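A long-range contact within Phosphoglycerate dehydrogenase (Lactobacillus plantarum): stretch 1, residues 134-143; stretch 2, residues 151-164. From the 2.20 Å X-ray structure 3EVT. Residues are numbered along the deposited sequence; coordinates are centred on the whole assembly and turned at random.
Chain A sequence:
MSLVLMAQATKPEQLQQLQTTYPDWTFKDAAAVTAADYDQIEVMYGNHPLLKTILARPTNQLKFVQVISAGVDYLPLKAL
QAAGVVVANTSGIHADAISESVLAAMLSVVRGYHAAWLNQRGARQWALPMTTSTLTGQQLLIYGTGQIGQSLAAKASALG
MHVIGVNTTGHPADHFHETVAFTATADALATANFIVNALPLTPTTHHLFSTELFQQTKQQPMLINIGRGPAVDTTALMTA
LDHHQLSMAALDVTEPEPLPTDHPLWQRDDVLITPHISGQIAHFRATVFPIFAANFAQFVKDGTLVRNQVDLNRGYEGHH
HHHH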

# COMPACT_ATOMS: atom_id res chain seq x y z
N THR A 134 2.05 10.94 -6.45
CA THR A 134 2.16 9.65 -5.78
C THR A 134 2.03 9.85 -4.27
O THR A 134 2.34 10.95 -3.77
CB THR A 134 3.54 8.96 -6.07
OG1 THR A 134 4.58 9.84 -5.69
CG2 THR A 134 3.73 8.61 -7.58
N LEU A 135 1.62 8.81 -3.55
CA LEU A 135 1.73 8.83 -2.10
C LEU A 135 3.20 8.88 -1.63
O LEU A 135 3.54 9.57 -0.65
CB LEU A 135 1.02 7.62 -1.48
CG LEU A 135 -0.50 7.55 -1.78
CD1 LEU A 135 -1.13 6.43 -1.01
CD2 LEU A 135 -1.15 8.82 -1.45
N THR A 136 4.06 8.15 -2.32
CA THR A 136 5.46 8.11 -1.91
C THR A 136 5.98 9.56 -1.83
O THR A 136 5.74 10.38 -2.72
CB THR A 136 6.33 7.24 -2.81
OG1 THR A 136 7.65 7.13 -2.23
CG2 THR A 136 6.40 7.79 -4.23
N GLY A 137 6.59 9.89 -0.71
CA GLY A 137 7.15 11.23 -0.61
C GLY A 137 6.23 12.27 0.01
O GLY A 137 6.68 13.35 0.27
N GLN A 138 4.94 11.95 0.24
CA GLN A 138 4.00 12.95 0.79
C GLN A 138 3.78 12.79 2.31
O GLN A 138 4.24 11.79 2.93
CB GLN A 138 2.67 12.98 -0.01
CG GLN A 138 2.84 13.18 -1.53
CD GLN A 138 1.58 13.79 -2.24
OE1 GLN A 138 1.04 14.81 -1.77
NE2 GLN A 138 1.11 13.17 -3.36
N GLN A 139 3.17 13.80 2.93
CA GLN A 139 2.95 13.82 4.37
C GLN A 139 1.52 13.48 4.70
O GLN A 139 0.58 14.08 4.20
CB GLN A 139 3.20 15.19 5.00
CG GLN A 139 4.42 15.88 4.55
CD GLN A 139 5.60 15.51 5.39
OE1 GLN A 139 6.76 15.57 4.94
NE2 GLN A 139 5.32 15.10 6.64
N LEU A 140 1.38 12.52 5.58
CA LEU A 140 0.10 12.11 6.12
C LEU A 140 0.06 12.53 7.61
O LEU A 140 0.87 12.09 8.41
CB LEU A 140 -0.01 10.59 5.99
CG LEU A 140 -1.22 9.92 6.63
CD1 LEU A 140 -2.47 10.53 6.04
CD2 LEU A 140 -1.22 8.38 6.45
N LEU A 141 -0.92 13.34 7.96
CA LEU A 141 -1.21 13.68 9.34
C LEU A 141 -2.46 12.92 9.85
O LEU A 141 -3.58 13.10 9.34
CB LEU A 141 -1.41 15.22 9.43
CG LEU A 141 -1.82 15.72 10.84
CD1 LEU A 141 -0.75 15.37 11.92
CD2 LEU A 141 -2.05 17.23 10.77
N ILE A 142 -2.28 12.06 10.85
CA ILE A 142 -3.43 11.30 11.43
C ILE A 142 -3.70 11.71 12.89
O ILE A 142 -2.81 11.69 13.72
CB ILE A 142 -3.17 9.75 11.43
CG1 ILE A 142 -2.62 9.27 10.07
CG2 ILE A 142 -4.44 8.94 11.90
CD1 ILE A 142 -1.98 7.80 10.13
N TYR A 143 -4.95 12.08 13.16
CA TYR A 143 -5.46 12.35 14.49
C TYR A 143 -6.02 11.07 15.07
O TYR A 143 -7.04 10.53 14.57
CB TYR A 143 -6.60 13.41 14.41
CG TYR A 143 -6.15 14.84 14.14
CD1 TYR A 143 -6.20 15.81 15.16
CD2 TYR A 143 -5.71 15.24 12.87
CE1 TYR A 143 -5.82 17.12 14.92
CE2 TYR A 143 -5.31 16.55 12.61
CZ TYR A 143 -5.37 17.49 13.67
OH TYR A 143 -4.97 18.79 13.46
N SER A 151 -2.11 1.16 12.38
CA SER A 151 -2.12 0.27 11.22
C SER A 151 -2.16 1.08 9.92
O SER A 151 -1.51 0.72 8.97
CB SER A 151 -3.19 -0.82 11.32
OG SER A 151 -4.44 -0.36 10.83
N LEU A 152 -2.88 2.20 9.92
CA LEU A 152 -2.80 3.13 8.78
C LEU A 152 -1.37 3.66 8.59
O LEU A 152 -0.83 3.62 7.47
CB LEU A 152 -3.79 4.29 8.91
CG LEU A 152 -3.69 5.33 7.77
CD1 LEU A 152 -3.79 4.71 6.36
CD2 LEU A 152 -4.73 6.48 7.95
N ALA A 153 -0.77 4.17 9.67
CA ALA A 153 0.66 4.56 9.70
C ALA A 153 1.63 3.51 9.12
O ALA A 153 2.56 3.85 8.35
CB ALA A 153 1.09 4.91 11.12
N ALA A 154 1.47 2.26 9.53
CA ALA A 154 2.35 1.19 9.04
C ALA A 154 2.23 1.08 7.52
O ALA A 154 3.24 0.98 6.82
CB ALA A 154 2.01 -0.18 9.71
N LYS A 155 1.00 1.09 7.00
CA LYS A 155 0.86 0.89 5.54
C LYS A 155 1.37 2.08 4.73
O LYS A 155 2.06 1.92 3.74
CB LYS A 155 -0.57 0.57 5.15
CG LYS A 155 -1.10 -0.73 5.67
CD LYS A 155 -2.59 -0.84 5.35
CE LYS A 155 -3.20 -1.90 6.23
NZ LYS A 155 -2.63 -3.19 5.83
N ALA A 156 1.04 3.29 5.20
CA ALA A 156 1.39 4.51 4.54
C ALA A 156 2.91 4.61 4.51
O ALA A 156 3.53 4.93 3.50
CB ALA A 156 0.78 5.70 5.31
N SER A 157 3.50 4.35 5.67
CA SER A 157 4.92 4.40 5.82
C SER A 157 5.63 3.41 4.85
O SER A 157 6.57 3.78 4.14
CB SER A 157 5.23 4.08 7.29
OG SER A 157 6.62 3.89 7.42
N ALA A 158 5.17 2.16 4.81
CA ALA A 158 5.68 1.19 3.82
C ALA A 158 5.49 1.66 2.36
O ALA A 158 6.30 1.30 1.51
CB ALA A 158 5.04 -0.18 4.03
N LEU A 159 4.48 2.50 2.09
CA LEU A 159 4.30 3.12 0.77
C LEU A 159 5.15 4.41 0.55
O LEU A 159 5.02 5.12 -0.44
CB LEU A 159 2.81 3.36 0.53
CG LEU A 159 2.10 2.02 0.33
CD1 LEU A 159 0.61 2.18 0.52
CD2 LEU A 159 2.46 1.47 -1.10
N GLY A 160 6.03 4.71 1.50
CA GLY A 160 6.92 5.85 1.38
C GLY A 160 6.36 7.14 1.89
O GLY A 160 6.96 8.19 1.70
N MET A 161 5.19 7.10 2.57
CA MET A 161 4.65 8.36 3.15
C MET A 161 5.39 8.76 4.44
O MET A 161 5.91 7.92 5.16
CB MET A 161 3.14 8.28 3.39
CG MET A 161 2.23 7.91 2.15
SD MET A 161 0.47 8.22 2.52
CE MET A 161 0.42 9.91 1.97
N HIS A 162 5.50 10.06 4.68
CA HIS A 162 5.92 10.53 6.01
C HIS A 162 4.68 10.72 6.96
O HIS A 162 3.75 11.48 6.69
CB HIS A 162 6.76 11.80 5.93
CG HIS A 162 7.30 12.23 7.25
ND1 HIS A 162 8.36 11.58 7.86
CD2 HIS A 162 6.94 13.23 8.09
CE1 HIS A 162 8.63 12.17 9.02
NE2 HIS A 162 7.76 13.16 9.19
N VAL A 163 4.71 10.01 8.07
CA VAL A 163 3.51 9.91 8.91
C VAL A 163 3.66 10.54 10.31
O VAL A 163 4.50 10.15 11.13
CB VAL A 163 3.02 8.45 9.04
CG1 VAL A 163 1.61 8.45 9.53
CG2 VAL A 163 3.12 7.74 7.68
N ILE A 164 2.79 11.50 10.54
CA ILE A 164 2.70 12.20 11.81
C ILE A 164 1.34 11.96 12.42
O ILE A 164 0.32 12.07 11.72
CB ILE A 164 2.81 13.71 11.58
CG1 ILE A 164 4.07 14.01 10.76
CG2 ILE A 164 2.77 14.48 12.93
CD1 ILE A 164 4.42 15.47 10.75

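The helix at the start of stretch 2 runs antiparallel to the strand of residues 139-143, its axis 10.1 Å away at closest approach, and packs against it through small and aliphatic side chains. L152, the first helical residue to make contact, points its CA-to-CB bond toward stretch 1; its CD2 lies 3.7 Å from I142 CD1, and its CG lies 4.1 Å from L140 CD2. A153 contributes a looser contact, its CB 4.3 Å from I142 CD1. One turn after L152, A156 also points toward the strand, and its CB sits 3.5 Å from L140 CD2. The methyl of alanine is short enough to let the leucine approach the helix this closely. S151, A154, K155, S157 and A158 make no contact with stretch 1.

L159 is the first residue to leave helical phi/psi, and here the contact passes to the backbone. Its carbonyl O lies 3.4 Å from T136 CA, a CA-H...O contact. G160 follows at phi/psi 88/8, angles at which a side chain would be jammed against the preceding carbonyl; an ideal CB would also come within 2.4 Å of T136 OG1. Glycine therefore suits both its conformation and its neighbour. Its O accepts a nearly linear hydrogen bond from G137 N (3.0 Å), tying the helix exit to the type II turn from L135 to Q138.

M161 is buried and loses 97 Å² to stretch 1. Its flexible, unbranched side chain runs between L135 and L140, with CG 3.8 Å from L135 CB and CE 4.1 Å from L140 CB.

From H162 onward the two stretches form a parallel sheet, pairing Q139 with H162, L140 with V163 and L141 with I164. H162 N donates to Q138 O (2.8 Å), and L140 N donates back to H162 O (2.8 Å). The side chains of H162 and Q139 lie on the same face of the sheet, and H162 NE2 is hydrogen-bonded elsewhere in the structure.

V163 points to the other face, with L140, where its CG1 lies 3.7 Å from I142 CD1 and 4.2 Å from L140 CD2. This branched side chain thus joins the same apolar cluster as L152 and A156, and the cluster fills the space between sheet and helix. I164 returns to the face of H162 and packs CG2 3.8 Å from L141 CD1. Its backbone continues the ladder: I164 N donates to L140 O (2.9 Å), while I164 O accepts from I142 N (2.7 Å). Altogether the contact buries 805 Å².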